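Uncharacterized protein BAD_0989 (Bifidobacterium adolescentis ATCC 15703, PDB 3CYM) is of unknown function but probably binds nucleic acid and acts as a ribonuclease D-like 3'-5' exonuclease. Local coordinates at residues L41-E46 with W96-S101; R117-E122 with E198-A203. One frame throughout, in Å; residues are numbered along the deposited sequence. Where two conformers were deposited one is given.

Contact 1 (L41-E46 with W96-S101). With NA (sodium ion), chain B; NA (sodium ion), chain C.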
ATOM      1  N   LEU A  41      12.853  12.787  11.830  1.00 13.67           N
ATOM      2  CA  LEU A  41      13.436  11.715  11.045  1.00 10.57           C
ATOM      3  C   LEU A  41      12.685  11.564   9.722  1.00 17.36           C
ATOM      4  O   LEU A  41      11.535  11.119   9.695  1.00 15.85           O
ATOM      5  CB  LEU A  41      13.393  10.397  11.826  1.00 14.58           C
ATOM      6  CG  LEU A  41      14.071   9.174  11.189  1.00 13.20           C
ATOM      7  CD1 LEU A  41      15.596   9.255  11.270  1.00 10.16           C
ATOM      8  CD2 LEU A  41      13.590   7.901  11.829  1.00  9.25           C
ATOM      9  N   ALA A  42      13.330  11.966   8.629  1.00 13.00           N
ATOM     10  CA  ALA A  42      12.838  11.663   7.284  1.00 14.79           C
ATOM     11  C   ALA A  42      12.984  10.163   7.048  1.00  8.25           C
ATOM     12  O   ALA A  42      14.067   9.620   7.242  1.00 15.28           O
ATOM     13  CB  ALA A  42      13.639  12.439   6.254  1.00  6.75           C
ATOM     14  N   ALA A  43      11.901   9.496   6.647  1.00 10.09           N
ATOM     15  CA  ALA A  43      11.909   8.040   6.454  1.00  8.32           C
ATOM     16  C   ALA A  43      11.276   7.582   5.141  1.00 13.02           C
ATOM     17  O   ALA A  43      10.423   8.270   4.583  1.00 15.76           O
ATOM     18  CB  ALA A  43      11.241   7.343   7.621  1.00 11.35           C
ATOM     19  N   ASP A  44      11.716   6.420   4.657  1.00 11.56           N
ATOM     20  CA  ASP A  44      11.115   5.744   3.498  1.00 14.61           C
ATOM     21  C   ASP A  44      11.578   4.287   3.428  1.00 13.94           C
ATOM     22  O   ASP A  44      12.459   3.875   4.187  1.00 14.08           O
ATOM     23  CB  ASP A  44      11.477   6.466   2.191  1.00 14.87           C
ATOM     24  CG  ASP A  44      10.442   6.278   1.119  1.00 15.69           C
ATOM     25  OD1 ASP A  44       9.387   5.676   1.391  1.00 17.16           O
ATOM     26  OD2 ASP A  44      10.669   6.716  -0.025  1.00 25.72           O
ATOM     27  N   ALA A  45      10.991   3.513   2.514  1.00 13.59           N
ATOM     28  CA  ALA A  45      11.386   2.125   2.302  1.00 11.42           C
ATOM     29  C   ALA A  45      11.136   1.702   0.871  1.00 15.55           C
ATOM     30  O   ALA A  45      10.181   2.151   0.235  1.00 15.65           O
ATOM     31  CB  ALA A  45      10.646   1.202   3.250  1.00 15.85           C
ATOM     32  N   GLU A  46      11.992   0.819   0.373  1.00 17.68           N
ATOM     33  CA  GLU A  46      11.801   0.239  -0.945  1.00 18.53           C
ATOM     34  C   GLU A  46      11.479  -1.244  -0.853  1.00 17.53           C
ATOM     35  O   GLU A  46      12.003  -1.951   0.007  1.00 16.83           O
ATOM     36  CB  GLU A  46      13.033   0.450  -1.824  1.00 15.83           C
ATOM     37  CG  GLU A  46      13.457   1.914  -2.025  1.00 23.90           C
ATOM     38  CD  GLU A  46      12.328   2.824  -2.492  1.00 21.42           C
ATOM     39  OE1 GLU A  46      11.595   2.462  -3.430  1.00 26.40           O
ATOM     40  OE2 GLU A  46      12.163   3.927  -1.921  1.00 24.95           O
ATOM     41  N   TRP A  96       8.571  10.977  12.804  1.00 18.91           N
ATOM     42  CA  TRP A  96       8.895  10.342  11.542  1.00 19.07           C
ATOM     43  C   TRP A  96       8.115  11.049  10.435  1.00 17.15           C
ATOM     44  O   TRP A  96       6.903  11.248  10.551  1.00 18.27           O
ATOM     45  CB  TRP A  96       8.536   8.863  11.593  1.00 20.51           C
ATOM     46  CG  TRP A  96       9.393   8.032  12.509  1.00 19.25           C
ATOM     47  CD1 TRP A  96       9.731   8.312  13.801  1.00 19.96           C
ATOM     48  CD2 TRP A  96       9.992   6.764  12.206  1.00 23.50           C
ATOM     49  NE1 TRP A  96      10.512   7.309  14.317  1.00 20.73           N
ATOM     50  CE2 TRP A  96      10.690   6.345  13.360  1.00 23.43           C
ATOM     51  CE3 TRP A  96      10.010   5.942  11.073  1.00 20.62           C
ATOM     52  CZ2 TRP A  96      11.401   5.139  13.413  1.00 23.32           C
ATOM     53  CZ3 TRP A  96      10.710   4.740  11.130  1.00 15.12           C
ATOM     54  CH2 TRP A  96      11.395   4.354  12.290  1.00 21.77           C
ATOM     55  N   ILE A  97       8.815  11.468   9.386  1.00 17.32           N
ATOM     56  CA  ILE A  97       8.172  12.016   8.200  1.00 17.43           C
ATOM     57  C   ILE A  97       8.114  10.942   7.123  1.00 20.80           C
ATOM     58  O   ILE A  97       9.150  10.406   6.690  1.00 20.46           O
ATOM     59  CB  ILE A  97       8.886  13.263   7.642  1.00 18.49           C
ATOM     60  CG1 ILE A  97       9.213  14.256   8.745  1.00 12.85           C
ATOM     61  CG2 ILE A  97       8.022  13.950   6.603  1.00 18.94           C
ATOM     62  CD1 ILE A  97      10.403  15.081   8.403  1.00  8.83           C
ATOM     63  N   LEU A  98       6.893  10.624   6.715  0.50 18.44           N
ATOM     64  CA  LEU A  98       6.629   9.618   5.702  0.50 17.83           C
ATOM     65  C   LEU A  98       5.644  10.206   4.705  0.50 20.28           C
ATOM     66  O   LEU A  98       4.791  11.011   5.077  0.50 19.98           O
ATOM     67  CB  LEU A  98       6.035   8.357   6.341  0.50 17.75           C
ATOM     68  CG  LEU A  98       6.943   7.274   6.950  0.50  9.39           C
ATOM     69  CD1 LEU A  98       7.487   7.659   8.307  0.50 10.96           C
ATOM     70  CD2 LEU A  98       6.192   5.961   7.079  0.50  8.91           C
ATOM     71  N   HIS A  99       5.788   9.837   3.437  1.00 18.64           N
ATOM     72  CA  HIS A  99       4.822  10.215   2.408  1.00 18.03           C
ATOM     73  C   HIS A  99       3.966   8.990   2.159  1.00 18.68           C
ATOM     74  O   HIS A  99       4.479   7.980   1.669  1.00 20.11           O
ATOM     75  CB  HIS A  99       5.534  10.644   1.116  1.00 20.45           C
ATOM     76  CG  HIS A  99       4.627  11.292   0.118  1.00 19.32           C
ATOM     77  ND1 HIS A  99       4.310  12.634   0.160  1.00 23.17           N
ATOM     78  CD2 HIS A  99       3.949  10.780  -0.936  1.00 21.00           C
ATOM     79  CE1 HIS A  99       3.485  12.921  -0.830  1.00 17.96           C
ATOM     80  NE2 HIS A  99       3.251  11.814  -1.510  1.00 17.88           N
ATOM     81  N   ASP A 100       2.685   9.079   2.524  1.00 18.25           N
ATOM     82  CA  ASP A 100       1.738   7.948   2.509  1.00 21.29           C
ATOM     83  C   ASP A 100       2.229   6.858   3.461  1.00 24.25           C
ATOM     84  O   ASP A 100       2.759   5.821   3.042  1.00 22.29           O
ATOM     85  CB  ASP A 100       1.489   7.425   1.076  1.00 20.31           C
ATOM     86  CG  ASP A 100       0.412   6.340   1.004  1.00 28.26           C
ATOM     87  OD1 ASP A 100      -0.366   6.157   1.967  1.00 35.28           O
ATOM     88  OD2 ASP A 100       0.349   5.661  -0.041  1.00 32.75           O
ATOM     89  N   SER A 101       2.038   7.122   4.751  1.00 24.34           N
ATOM     90  CA  SER A 101       2.595   6.317   5.827  1.00 21.13           C
ATOM     91  C   SER A 101       2.005   4.916   5.942  1.00 23.50           C
ATOM     92  O   SER A 101       2.638   4.033   6.510  1.00 23.92           O
ATOM     93  CB  SER A 101       2.454   7.051   7.163  1.00 22.83           C
ATOM     94  OG  SER A 101       1.089   7.176   7.536  1.00 24.51           O
TER
HETATM   95 NA    NA B 501      10.102   5.565  -2.356  1.00 14.97          NA
HETATM   96 NA    NA C 502       7.139   4.732   0.101  1.00 27.78          NA
HETATM   97  O   HOH W   1       8.476   8.498   2.878  1.00 16.91           O
HETATM   98  O   HOH W   2       8.983   3.645  -1.560  1.00 15.80           O
HETATM   99  O   HOH W   3       9.743   4.459  -4.547  1.00 21.33           O
HETATM  100  O   HOH W   4       7.002   6.634   1.854  1.00 34.21           O
HETATM  101  O   HOH W   5       4.809   5.182   0.553  1.00 23.73           O
HETATM  102  O   HOH W   6       8.059   6.362  -1.483  1.00 47.13           O
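L41 and W96 lie side by side on one face of the sheet, where their parallel strands pair. The leucine CG is anti to the backbone N (chi1 -175°), and from there its CD2 branch reaches over the indole, 3.8 Å from the centroid of the six-membered ring. This is a CH-pi contact over the face, suited to a branched aliphatic beside a broad flat ring. A43, on the same side, has room only for a small side chain: its CB meets W96 CE3 at 3.9 Å. Two backbone bonds join the strands, I97 N to L41 O (2.8 Å) and A43 N to I97 O (2.9 Å). Beyond A43 the strands diverge, and water 1 bridges A43 O and H99 N. Past this point the D44 carboxylate spans two sodium ions, OD2 2.7 Å from the sodium of chain B and OD1 2.8 Å from that of chain C, which waters 4 and 5 link to H99 O. In E46 the bend at chi2 (-52°) turns CD back, and OE2 binds the chain B ion, to which D172 adds a further ligand. Acidic side chains suit such a cationic site. D44 and E46 fit the DEDD exonuclease pattern, consistent with a two-metal active site. The pair lies inside the mixed sheet, flanked by strands 57-65 and 117-120; helix 176-190 packs on A42 and I97, and helix 101-111 on A45, with F108 edge-to-face to W96.

Contact 2 (R117-E122 with E198-A203)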
ATOM      1  N   ARG A 117       5.825   9.336  16.838  1.00 21.68           N
ATOM      2  CA  ARG A 117       5.128  10.488  16.283  1.00 18.38           C
ATOM      3  C   ARG A 117       5.241  10.438  14.757  1.00 18.86           C
ATOM      4  O   ARG A 117       6.183   9.851  14.215  1.00 12.41           O
ATOM      5  CB  ARG A 117       5.703  11.803  16.835  1.00 23.78           C
ATOM      6  CG  ARG A 117       5.257  12.130  18.273  1.00 26.66           C
ATOM      7  CD  ARG A 117       5.699  13.504  18.751  1.00 33.05           C
ATOM      8  NE  ARG A 117       7.153  13.617  18.871  1.00 35.76           N
ATOM      9  CZ  ARG A 117       7.802  14.742  19.167  1.00 38.46           C
ATOM     10  NH1 ARG A 117       9.128  14.739  19.247  1.00 38.90           N
ATOM     11  NH2 ARG A 117       7.134  15.870  19.383  1.00 36.94           N
ATOM     12  N   LEU A 118       4.277  11.046  14.075  1.00 16.91           N
ATOM     13  CA  LEU A 118       4.218  11.006  12.618  1.00 16.92           C
ATOM     14  C   LEU A 118       3.826  12.340  12.021  1.00 14.60           C
ATOM     15  O   LEU A 118       2.965  13.036  12.549  1.00 17.48           O
ATOM     16  CB  LEU A 118       3.210   9.945  12.168  1.00 15.71           C
ATOM     17  CG  LEU A 118       3.034   9.625  10.684  1.00 16.06           C
ATOM     18  CD1 LEU A 118       4.274   8.924  10.147  1.00  9.59           C
ATOM     19  CD2 LEU A 118       1.806   8.758  10.519  1.00 12.11           C
ATOM     20  N   PHE A 119       4.485  12.702  10.926  1.00 18.97           N
ATOM     21  CA  PHE A 119       3.962  13.698  10.012  1.00 15.00           C
ATOM     22  C   PHE A 119       3.872  13.035   8.652  1.00 21.89           C
ATOM     23  O   PHE A 119       4.891  12.670   8.064  1.00 22.21           O
ATOM     24  CB  PHE A 119       4.846  14.943   9.944  1.00 16.73           C
ATOM     25  CG  PHE A 119       4.232  16.073   9.168  1.00 19.22           C
ATOM     26  CD1 PHE A 119       3.527  17.067   9.818  1.00 19.63           C
ATOM     27  CD2 PHE A 119       4.351  16.142   7.779  1.00 23.44           C
ATOM     28  CE1 PHE A 119       2.934  18.108   9.099  1.00 18.91           C
ATOM     29  CE2 PHE A 119       3.769  17.181   7.059  1.00 21.18           C
ATOM     30  CZ  PHE A 119       3.065  18.164   7.721  1.00 18.49           C
ATOM     31  N   ASP A 120       2.651  12.876   8.155  1.00 19.57           N
ATOM     32  CA  ASP A 120       2.446  12.291   6.836  1.00 17.25           C
ATOM     33  C   ASP A 120       2.310  13.407   5.791  1.00 14.39           C
ATOM     34  O   ASP A 120       1.319  14.143   5.783  1.00 18.06           O
ATOM     35  CB  ASP A 120       1.233  11.346   6.848  1.00 14.89           C
ATOM     36  CG  ASP A 120       1.171  10.418   5.638  1.00 21.54           C
ATOM     37  OD1 ASP A 120       1.597  10.787   4.521  1.00 23.91           O
ATOM     38  OD2 ASP A 120       0.643   9.303   5.807  1.00 18.42           O
ATOM     39  N   THR A 121       3.304  13.526   4.909  1.00 12.72           N
ATOM     40  CA  THR A 121       3.299  14.595   3.903  1.00 11.21           C
ATOM     41  C   THR A 121       2.240  14.374   2.820  1.00 12.96           C
ATOM     42  O   THR A 121       1.845  15.320   2.155  1.00 17.07           O
ATOM     43  CB  THR A 121       4.683  14.827   3.232  1.00 14.59           C
ATOM     44  OG1 THR A 121       5.188  13.592   2.713  1.00 10.49           O
ATOM     45  CG2 THR A 121       5.684  15.419   4.209  1.00 12.09           C
ATOM     46  N   GLU A 122       1.790  13.132   2.634  1.00 12.53           N
ATOM     47  CA  GLU A 122       0.720  12.885   1.689  1.00 17.92           C
ATOM     48  C   GLU A 122      -0.594  13.309   2.311  1.00 15.17           C
ATOM     49  O   GLU A 122      -1.353  14.032   1.687  1.00 20.79           O
ATOM     50  CB  GLU A 122       0.657  11.427   1.211  1.00 19.45           C
ATOM     51  CG  GLU A 122      -0.531  11.172   0.268  1.00 22.54           C
ATOM     52  CD  GLU A 122      -0.345  10.001  -0.678  1.00 28.76           C
ATOM     53  OE1 GLU A 122      -1.134   9.044  -0.576  1.00 29.34           O
ATOM     54  OE2 GLU A 122       0.575  10.038  -1.526  1.00 30.48           O
ATOM     55  N   GLU A 198      -4.701  14.782  14.050  1.00 19.83           N
ATOM     56  CA  GLU A 198      -5.649  13.658  14.227  1.00 16.93           C
ATOM     57  C   GLU A 198      -5.528  12.593  13.134  1.00 20.85           C
ATOM     58  O   GLU A 198      -5.722  11.394  13.389  1.00 17.69           O
ATOM     59  CB  GLU A 198      -7.096  14.163  14.252  1.00 20.45           C
ATOM     60  CG  GLU A 198      -7.534  14.834  15.541  1.00 17.37           C
ATOM     61  CD  GLU A 198      -9.043  15.046  15.616  1.00 22.59           C
ATOM     62  OE1 GLU A 198      -9.471  16.075  16.181  1.00 23.01           O
ATOM     63  OE2 GLU A 198      -9.804  14.188  15.119  1.00 19.68           O
ATOM     64  N   GLU A 199      -5.228  13.036  11.912  1.00 17.42           N
ATOM     65  CA  GLU A 199      -5.055  12.124  10.800  1.00 13.59           C
ATOM     66  C   GLU A 199      -3.737  11.380  10.909  1.00 12.95           C
ATOM     67  O   GLU A 199      -3.638  10.241  10.455  1.00 16.59           O
ATOM     68  CB  GLU A 199      -5.152  12.852   9.461  1.00 14.07           C
ATOM     69  CG  GLU A 199      -6.535  13.361   9.101  1.00 20.31           C
ATOM     70  CD  GLU A 199      -7.572  12.264   9.051  1.00 23.34           C
ATOM     71  OE1 GLU A 199      -8.477  12.281   9.913  1.00 27.22           O
ATOM     72  OE2 GLU A 199      -7.481  11.385   8.163  1.00 27.03           O
ATOM     73  N   PHE A 200      -2.738  12.015  11.524  1.00 16.52           N
ATOM     74  CA  PHE A 200      -1.438  11.374  11.760  1.00 14.89           C
ATOM     75  C   PHE A 200      -1.542  10.319  12.869  1.00 20.64           C
ATOM     76  O   PHE A 200      -1.077   9.173  12.712  1.00 20.25           O
ATOM     77  CB  PHE A 200      -0.370  12.400  12.149  1.00 11.09           C
ATOM     78  CG  PHE A 200      -0.175  13.504  11.151  1.00 13.61           C
ATOM     79  CD1 PHE A 200      -0.440  13.318   9.795  1.00  6.32           C
ATOM     80  CD2 PHE A 200       0.314  14.739  11.574  1.00 15.55           C
ATOM     81  CE1 PHE A 200      -0.251  14.349   8.895  1.00 12.93           C
ATOM     82  CE2 PHE A 200       0.514  15.768  10.682  1.00 15.78           C
ATOM     83  CZ  PHE A 200       0.239  15.580   9.340  1.00 10.02           C
ATOM     84  N   ASP A 201      -2.141  10.726  13.990  1.00 15.36           N
ATOM     85  CA  ASP A 201      -2.452   9.833  15.102  1.00 13.68           C
ATOM     86  C   ASP A 201      -3.122   8.533  14.646  1.00 13.09           C
ATOM     87  O   ASP A 201      -2.712   7.448  15.046  1.00 15.48           O
ATOM     88  CB  ASP A 201      -3.379  10.540  16.093  1.00 18.04           C
ATOM     89  CG  ASP A 201      -2.674  11.607  16.912  1.00 15.71           C
ATOM     90  OD1 ASP A 201      -1.429  11.673  16.897  1.00 19.47           O
ATOM     91  OD2 ASP A 201      -3.384  12.379  17.586  1.00 23.15           O
ATOM     92  N   TYR A 202      -4.145   8.669  13.803  1.00 14.56           N
ATOM     93  CA  TYR A 202      -4.921   7.551  13.275  1.00 18.48           C
ATOM     94  C   TYR A 202      -4.130   6.668  12.299  1.00 18.81           C
ATOM     95  O   TYR A 202      -4.247   5.435  12.337  1.00 19.81           O
ATOM     96  CB  TYR A 202      -6.186   8.094  12.604  1.00 21.27           C
ATOM     97  CG  TYR A 202      -7.002   7.075  11.834  1.00 22.51           C
ATOM     98  CD1 TYR A 202      -7.833   6.172  12.495  1.00 24.81           C
ATOM     99  CD2 TYR A 202      -6.968   7.040  10.435  1.00 21.27           C
ATOM    100  CE1 TYR A 202      -8.595   5.249  11.781  1.00 28.14           C
ATOM    101  CE2 TYR A 202      -7.722   6.121   9.714  1.00 19.91           C
ATOM    102  CZ  TYR A 202      -8.531   5.234  10.392  1.00 23.46           C
ATOM    103  OH  TYR A 202      -9.276   4.330   9.680  1.00 27.81           O
ATOM    104  N   ALA A 203      -3.351   7.301  11.421  1.00 17.65           N
ATOM    105  CA  ALA A 203      -2.508   6.588  10.449  1.00 17.02           C
ATOM    106  C   ALA A 203      -1.436   5.744  11.135  1.00 17.38           C
ATOM    107  O   ALA A 203      -1.134   4.636  10.693  1.00 19.50           O
ATOM    108  CB  ALA A 203      -1.866   7.566   9.497  1.00 13.40           C
TER
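F200 projects from its helix onto the strand 117-120, its ring laid over the backbone between L118 and D120. One ring face receives F119 CA, 4.0 Å from the centroid and only 8° off the normal, a CH-pi contact over the centre; the D120 N lies above the same face, nearer the rim. A flat aromatic ring suits this place because one whole face can lie against the peptide backbone. The two phenylalanines run side by side and point the same way, with planes inclined at 53° and centroids 4.8 Å apart, neither stacked nor edge-to-face. F200 CZ stands over one face of F119 toward its rim, while F200 CE2 approaches F119 CD1 to 3.4 Å. L118 turns its CD2 to A203 CB at 4.0 Å, the small alanine letting strand and helix come close. D120 adds its CB to the F200 ring, but its carboxylate faces the other way: OD1 accepts from E122 N (3.0 Å) as the N-cap of helix 121-127, and also from D100 N, while OD2 accepts from S101 OG. Segment 198-203 runs at 115° to strand 117-120, and helix 193-207 covers this outermost strand of the mixed sheet, next to strand 95-98; helix 176-190 packs on F119, and I123 of helix 121-127 touches both F200 and A203.

Both contacts are buried and reach the same mixed sheet, their centres about 11 Å apart. Contact 1 joins two strands within the sheet, by backbone hydrogen bonds and apolar side chains, and opens at one end into a polar, hydrated sodium site. Contact 2 joins the outermost strand to a helix without a hydrogen bond across it, relying on aromatic and aliphatic packing. Strands 95-98 and 117-120 are neighbours, and the D120 carboxylate ties the two contacts together, since it bonds the residues just after strand 95-98; its side chain lies about 9 Å from a sodium ion.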